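PDB 3U55: phosphoribosylaminoimidazole-succinocarboxamide synthase, which catalyses the ATP-dependent joining of L-aspartate to the carboxylate of 5-amino-1-(5-phosphoribosyl)imidazole-4-carboxylate, a step of de novo purine biosynthesis. Local coordinates for residues A[46-57]-A[69-78]. Sequence-based numbering, arbitrary orientation.
Sequences GWLNAQLSVIFF and FIGVAGGNRL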
ATOM      1  N   GLY A  46       2.109 -19.192  25.822  1.00 20.69           N
ATOM      2  CA  GLY A  46       0.719 -18.770  26.005  1.00 21.60           C
ATOM      3  C   GLY A  46       0.526 -17.927  27.250  1.00 22.44           C
ATOM      4  O   GLY A  46      -0.087 -16.854  27.195  1.00 23.02           O
ATOM      5  N   TRP A  47       1.063 -18.409  28.371  1.00 21.41           N
ATOM      6  CA  TRP A  47       0.965 -17.707  29.647  1.00 21.53           C
ATOM      7  C   TRP A  47       1.604 -16.324  29.578  1.00 21.23           C
ATOM      8  O   TRP A  47       0.992 -15.334  29.980  1.00 20.22           O
ATOM      9  CB  TRP A  47       1.585 -18.535  30.778  1.00 23.53           C
ATOM     10  CG  TRP A  47       1.304 -17.994  32.152  1.00 24.90           C
ATOM     11  CD1 TRP A  47       0.249 -18.320  32.964  1.00 28.01           C
ATOM     12  CD2 TRP A  47       2.086 -17.039  32.877  1.00 27.74           C
ATOM     13  NE1 TRP A  47       0.327 -17.626  34.147  1.00 30.15           N
ATOM     14  CE2 TRP A  47       1.443 -16.829  34.120  1.00 30.60           C
ATOM     15  CE3 TRP A  47       3.268 -16.334  32.596  1.00 29.90           C
ATOM     16  CZ2 TRP A  47       1.941 -15.946  35.081  1.00 29.45           C
ATOM     17  CZ3 TRP A  47       3.763 -15.458  33.554  1.00 30.64           C
ATOM     18  CH2 TRP A  47       3.099 -15.274  34.783  1.00 30.86           C
ATOM     19  N   LEU A  48       2.823 -16.262  29.048  1.00 20.65           N
ATOM     20  CA  LEU A  48       3.538 -14.998  28.896  1.00 20.78           C
ATOM     21  C   LEU A  48       2.792 -13.999  28.015  1.00 19.98           C
ATOM     22  O   LEU A  48       2.615 -12.844  28.403  1.00 20.87           O
ATOM     23  CB  LEU A  48       4.957 -15.240  28.369  1.00 19.40           C
ATOM     24  CG  LEU A  48       5.880 -15.939  29.376  1.00 19.41           C
ATOM     25  CD1 LEU A  48       7.056 -16.610  28.664  1.00 17.89           C
ATOM     26  CD2 LEU A  48       6.355 -14.972  30.467  1.00 21.08           C
ATOM     27  N   ASN A  49       2.346 -14.443  26.843  1.00 20.29           N
ATOM     28  CA  ASN A  49       1.601 -13.565  25.933  1.00 19.37           C
ATOM     29  C   ASN A  49       0.282 -13.069  26.532  1.00 20.11           C
ATOM     30  O   ASN A  49      -0.081 -11.899  26.355  1.00 20.28           O
ATOM     31  CB  ASN A  49       1.374 -14.236  24.573  1.00 19.36           C
ATOM     32  CG  ASN A  49       2.662 -14.400  23.778  1.00 17.52           C
ATOM     33  OD1 ASN A  49       3.688 -13.812  24.109  1.00 20.76           O
ATOM     34  ND2 ASN A  49       2.613 -15.217  22.733  1.00 23.46           N
ATOM     35  N   ALA A  50      -0.414 -13.947  27.256  1.00 20.04           N
ATOM     36  CA  ALA A  50      -1.646 -13.570  27.954  1.00 19.85           C
ATOM     37  C   ALA A  50      -1.377 -12.496  29.012  1.00 20.33           C
ATOM     38  O   ALA A  50      -2.056 -11.462  29.037  1.00 17.02           O
ATOM     39  CB  ALA A  50      -2.307 -14.789  28.582  1.00 20.34           C
ATOM     40  N   GLN A  51      -0.379 -12.744  29.861  1.00 19.35           N
ATOM     41  CA  GLN A  51      -0.018 -11.839  30.954  1.00 20.40           C
ATOM     42  C   GLN A  51       0.435 -10.475  30.441  1.00 19.25           C
ATOM     43  O   GLN A  51       0.024  -9.432  30.968  1.00 17.73           O
ATOM     44  CB  GLN A  51       1.080 -12.448  31.835  1.00 21.44           C
ATOM     45  CG  GLN A  51       0.667 -13.685  32.617  1.00 25.94           C
ATOM     46  CD  GLN A  51      -0.444 -13.422  33.616  1.00 32.63           C
ATOM     47  OE1 GLN A  51      -0.352 -12.521  34.447  1.00 34.26           O
ATOM     48  NE2 GLN A  51      -1.498 -14.219  33.543  1.00 34.96           N
ATOM     49  N   LEU A  52       1.282 -10.490  29.416  1.00 17.31           N
ATOM     50  CA  LEU A  52       1.773  -9.247  28.820  1.00 17.19           C
ATOM     51  C   LEU A  52       0.663  -8.455  28.114  1.00 15.62           C
ATOM     52  O   LEU A  52       0.642  -7.222  28.175  1.00 17.23           O
ATOM     53  CB  LEU A  52       2.954  -9.526  27.889  1.00 16.38           C
ATOM     54  CG  LEU A  52       4.230  -9.956  28.618  1.00 17.43           C
ATOM     55  CD1 LEU A  52       5.229 -10.568  27.651  1.00 18.13           C
ATOM     56  CD2 LEU A  52       4.859  -8.793  29.388  1.00 18.83           C
ATOM     57  N   SER A  53      -0.267  -9.159  27.474  1.00 15.66           N
ATOM     58  CA  SER A  53      -1.419  -8.501  26.854  1.00 16.12           C
ATOM     59  C   SER A  53      -2.234  -7.753  27.905  1.00 15.61           C
ATOM     60  O   SER A  53      -2.585  -6.591  27.717  1.00 16.80           O
ATOM     61  CB  SER A  53      -2.306  -9.507  26.112  1.00 16.92           C
ATOM     62  OG  SER A  53      -1.698  -9.953  24.913  1.00 19.89           O
ATOM     63  N   VAL A  54      -2.513  -8.430  29.018  1.00 15.90           N
ATOM     64  CA  VAL A  54      -3.242  -7.833  30.139  1.00 16.84           C
ATOM     65  C   VAL A  54      -2.543  -6.567  30.628  1.00 16.89           C
ATOM     66  O   VAL A  54      -3.182  -5.521  30.781  1.00 17.42           O
ATOM     67  CB  VAL A  54      -3.434  -8.851  31.296  1.00 17.30           C
ATOM     68  CG1 VAL A  54      -3.970  -8.171  32.544  1.00 20.55           C
ATOM     69  CG2 VAL A  54      -4.381  -9.945  30.871  1.00 19.03           C
ATOM     70  N   ILE A  55      -1.232  -6.661  30.851  1.00 16.72           N
ATOM     71  CA  ILE A  55      -0.447  -5.511  31.287  1.00 15.93           C
ATOM     72  C   ILE A  55      -0.604  -4.328  30.316  1.00 15.83           C
ATOM     73  O   ILE A  55      -0.901  -3.206  30.736  1.00 13.72           O
ATOM     74  CB  ILE A  55       1.048  -5.867  31.469  1.00 16.09           C
ATOM     75  CG1 ILE A  55       1.235  -6.770  32.695  1.00 19.39           C
ATOM     76  CG2 ILE A  55       1.892  -4.598  31.610  1.00 18.21           C
ATOM     77  CD1 ILE A  55       2.529  -7.559  32.699  1.00 22.62           C
ATOM     78  N   PHE A  56      -0.407  -4.588  29.023  1.00 14.79           N
ATOM     79  CA  PHE A  56      -0.508  -3.535  28.014  1.00 14.89           C
ATOM     80  C   PHE A  56      -1.923  -2.975  27.875  1.00 14.88           C
ATOM     81  O   PHE A  56      -2.087  -1.761  27.796  1.00 15.25           O
ATOM     82  CB  PHE A  56       0.038  -3.996  26.661  1.00 13.25           C
ATOM     83  CG  PHE A  56       1.533  -4.239  26.649  1.00 14.87           C
ATOM     84  CD1 PHE A  56       2.424  -3.256  27.084  1.00 16.08           C
ATOM     85  CD2 PHE A  56       2.049  -5.440  26.169  1.00 13.16           C
ATOM     86  CE1 PHE A  56       3.809  -3.477  27.057  1.00 17.61           C
ATOM     87  CE2 PHE A  56       3.421  -5.670  26.129  1.00 13.56           C
ATOM     88  CZ  PHE A  56       4.307  -4.689  26.579  1.00 18.06           C
ATOM     89  N   PHE A  57      -2.936  -3.844  27.849  1.00 16.23           N
ATOM     90  CA  PHE A  57      -4.337  -3.385  27.780  1.00 16.38           C
ATOM     91  C   PHE A  57      -4.695  -2.468  28.944  1.00 17.35           C
ATOM     92  O   PHE A  57      -5.336  -1.433  28.746  1.00 15.45           O
ATOM     93  CB  PHE A  57      -5.335  -4.546  27.745  1.00 16.65           C
ATOM     94  CG  PHE A  57      -5.382  -5.295  26.432  1.00 17.84           C
ATOM     95  CD1 PHE A  57      -5.298  -4.626  25.215  1.00 20.11           C
ATOM     96  CD2 PHE A  57      -5.556  -6.680  26.425  1.00 20.19           C
ATOM     97  CE1 PHE A  57      -5.357  -5.332  24.005  1.00 23.45           C
ATOM     98  CE2 PHE A  57      -5.619  -7.394  25.225  1.00 18.37           C
ATOM     99  CZ  PHE A  57      -5.517  -6.720  24.015  1.00 19.78           C
ATOM    100  N   PHE A  69     -10.475  -5.612  26.339  1.00 19.28           N
ATOM    101  CA  PHE A  69     -10.174  -6.299  27.593  1.00 21.42           C
ATOM    102  C   PHE A  69     -11.266  -6.097  28.649  1.00 21.10           C
ATOM    103  O   PHE A  69     -11.600  -4.966  28.991  1.00 21.97           O
ATOM    104  CB  PHE A  69      -8.811  -5.873  28.156  1.00 20.39           C
ATOM    105  CG  PHE A  69      -8.485  -6.502  29.492  1.00 22.94           C
ATOM    106  CD1 PHE A  69      -8.253  -7.874  29.594  1.00 23.19           C
ATOM    107  CD2 PHE A  69      -8.424  -5.725  30.647  1.00 23.37           C
ATOM    108  CE1 PHE A  69      -7.959  -8.466  30.829  1.00 20.28           C
ATOM    109  CE2 PHE A  69      -8.133  -6.304  31.888  1.00 25.70           C
ATOM    110  CZ  PHE A  69      -7.898  -7.677  31.977  1.00 21.01           C
ATOM    111  N   ILE A  70     -11.804  -7.201  29.156  1.00 22.46           N
ATOM    112  CA  ILE A  70     -12.760  -7.161  30.273  1.00 23.61           C
ATOM    113  C   ILE A  70     -12.125  -7.720  31.555  1.00 24.12           C
ATOM    114  O   ILE A  70     -12.106  -7.047  32.587  1.00 23.63           O
ATOM    115  CB  ILE A  70     -14.091  -7.890  29.936  1.00 24.13           C
ATOM    116  CG1 ILE A  70     -14.818  -7.163  28.791  1.00 23.02           C
ATOM    117  CG2 ILE A  70     -15.002  -7.980  31.182  1.00 26.27           C
ATOM    118  CD1 ILE A  70     -16.010  -7.917  28.211  1.00 20.58           C
ATOM    119  N   GLY A  71     -11.602  -8.941  31.479  1.00 25.37           N
ATOM    120  CA  GLY A  71     -10.961  -9.567  32.632  1.00 27.99           C
ATOM    121  C   GLY A  71     -10.211 -10.847  32.325  1.00 29.07           C
ATOM    122  O   GLY A  71     -10.186 -11.321  31.182  1.00 28.44           O
ATOM    123  N   VAL A  72      -9.589 -11.404  33.364  1.00 30.18           N
ATOM    124  CA  VAL A  72      -8.902 -12.693  33.262  1.00 31.39           C
ATOM    125  C   VAL A  72      -9.826 -13.823  33.698  1.00 32.06           C
ATOM    126  O   VAL A  72     -10.648 -13.649  34.600  1.00 32.89           O
ATOM    127  CB  VAL A  72      -7.582 -12.726  34.085  1.00 31.29           C
ATOM    128  CG1 VAL A  72      -6.528 -11.835  33.438  1.00 30.49           C
ATOM    129  CG2 VAL A  72      -7.817 -12.296  35.527  1.00 32.10           C
ATOM    130  N   ALA A  73      -9.691 -14.969  33.041  1.00 32.61           N
ATOM    131  CA  ALA A  73     -10.516 -16.134  33.329  1.00 33.63           C
ATOM    132  C   ALA A  73      -9.640 -17.324  33.708  1.00 34.00           C
ATOM    133  O   ALA A  73      -9.943 -18.466  33.349  1.00 34.25           O
ATOM    134  CB  ALA A  73     -11.386 -16.473  32.124  1.00 33.05           C
ATOM    135  N   GLY A  74      -8.548 -17.042  34.420  1.00 34.52           N
ATOM    136  CA  GLY A  74      -7.619 -18.073  34.880  1.00 35.18           C
ATOM    137  C   GLY A  74      -6.817 -18.721  33.767  1.00 35.42           C
ATOM    138  O   GLY A  74      -7.258 -18.773  32.615  1.00 36.36           O
ATOM    139  N   GLY A  75      -5.634 -19.222  34.115  1.00 34.60           N
ATOM    140  CA  GLY A  75      -4.732 -19.827  33.136  1.00 32.19           C
ATOM    141  C   GLY A  75      -4.290 -18.827  32.082  1.00 29.29           C
ATOM    142  O   GLY A  75      -3.810 -17.744  32.413  1.00 28.88           O
ATOM    143  N   ASN A  76      -4.461 -19.201  30.815  1.00 27.08           N
ATOM    144  CA  ASN A  76      -4.082 -18.361  29.679  1.00 26.28           C
ATOM    145  C   ASN A  76      -5.299 -17.757  28.984  1.00 25.88           C
ATOM    146  O   ASN A  76      -5.259 -17.490  27.778  1.00 26.90           O
ATOM    147  CB  ASN A  76      -3.303 -19.179  28.650  1.00 25.43           C
ATOM    148  CG  ASN A  76      -2.024 -19.770  29.206  1.00 26.79           C
ATOM    149  OD1 ASN A  76      -1.597 -19.444  30.316  1.00 25.99           O
ATOM    150  ND2 ASN A  76      -1.400 -20.643  28.424  1.00 26.73           N
ATOM    151  N   ARG A  77      -6.369 -17.547  29.745  1.00 25.44           N
ATOM    152  CA  ARG A  77      -7.655 -17.101  29.206  0.50 25.28           C
ATOM    153  C   ARG A  77      -7.979 -15.669  29.610  1.00 25.02           C
ATOM    154  O   ARG A  77      -7.870 -15.309  30.792  1.00 24.96           O
ATOM    155  CB  ARG A  77      -8.787 -18.020  29.688  0.50 25.18           C
ATOM    156  CG  ARG A  77      -8.672 -19.474  29.259  0.50 26.20           C
ATOM    157  CD  ARG A  77      -9.803 -20.304  29.856  0.50 25.73           C
ATOM    158  NE  ARG A  77      -9.782 -20.290  31.317  0.50 27.21           N
ATOM    159  CZ  ARG A  77      -9.178 -21.211  32.063  0.50 24.54           C
ATOM    160  NH1 ARG A  77      -8.542 -22.222  31.487  0.50 25.92           N
ATOM    161  NH2 ARG A  77      -9.205 -21.119  33.385  0.50 21.69           N
ATOM    162  N   LEU A  78      -8.378 -14.861  28.630  1.00 24.36           N
ATOM    163  CA  LEU A  78      -8.875 -13.517  28.874  1.00 23.64           C
ATOM    164  C   LEU A  78     -10.343 -13.472  28.474  1.00 22.79           C
ATOM    165  O   LEU A  78     -10.752 -14.135  27.523  1.00 25.08           O
ATOM    166  CB  LEU A  78      -8.100 -12.466  28.063  1.00 24.75           C
ATOM    167  CG  LEU A  78      -6.585 -12.277  28.203  1.00 26.43           C
ATOM    168  CD1 LEU A  78      -6.191 -10.875  27.710  1.00 20.15           C
ATOM    169  CD2 LEU A  78      -6.125 -12.487  29.632  1.00 24.11           C
TER
HETATM  170  O   HOH W   1       1.238 -21.286  28.371  1.00 26.15           O
HETATM  171  O   HOH W   2      -1.954 -16.137  31.807  1.00 37.37           O
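Helix residues 46-57 pass over strand 69-72 at an axis distance of 9.7 Å, with N-to-C directions 134° apart. The CA atoms of Phe57 and Phe69 are near each other, and so are those of Trp47 and, in the turn, Asn76. The motif is a helix packed on a beta hairpin. Strands 69-72 and 77-81 form this hairpin at the edge of a four-stranded antiparallel sheet, and a type II' turn from Gly74 to Arg77 closes it. Strand 22-27, next in the sheet, meets the same helix through Phe27.

The middle of the contact is apolar. Val54 is its hub. Both its methyls reach the Phe69 ring, CG1 at CZ (4.0 Å) and CG2 at CE1 (3.9 Å). With chi1 at 170°, CG1 is anti to the backbone N and CG2 is beside it, which turns CG2 to Leu78. CG2 alone also meets Val72 CG1. Val54 CG2 and Leu78 CD2 are tightly packed at 3.3 Å. Toward the C-terminal end of segment 46-57, Phe57 CB abuts Phe69 CB at 3.7 Å, and Leu78 CD1 comes to the edge of the Phe57 ring.

The turn end is polar, yet no direct hydrogen bond crosses it. The Asn76 amide lies across the Trp47 side chain, its plane 64° from the indole. Its OD1 sits at the indole edge, 3.4 Å from Trp47 CD1. Gln51 CG lies over one face of that indole. Two waters make the polar links. One accepts from both Trp47 N and Asn76 ND2. The other accepts from Gln51 NE2 and donates to Gly75 O, both at short distances.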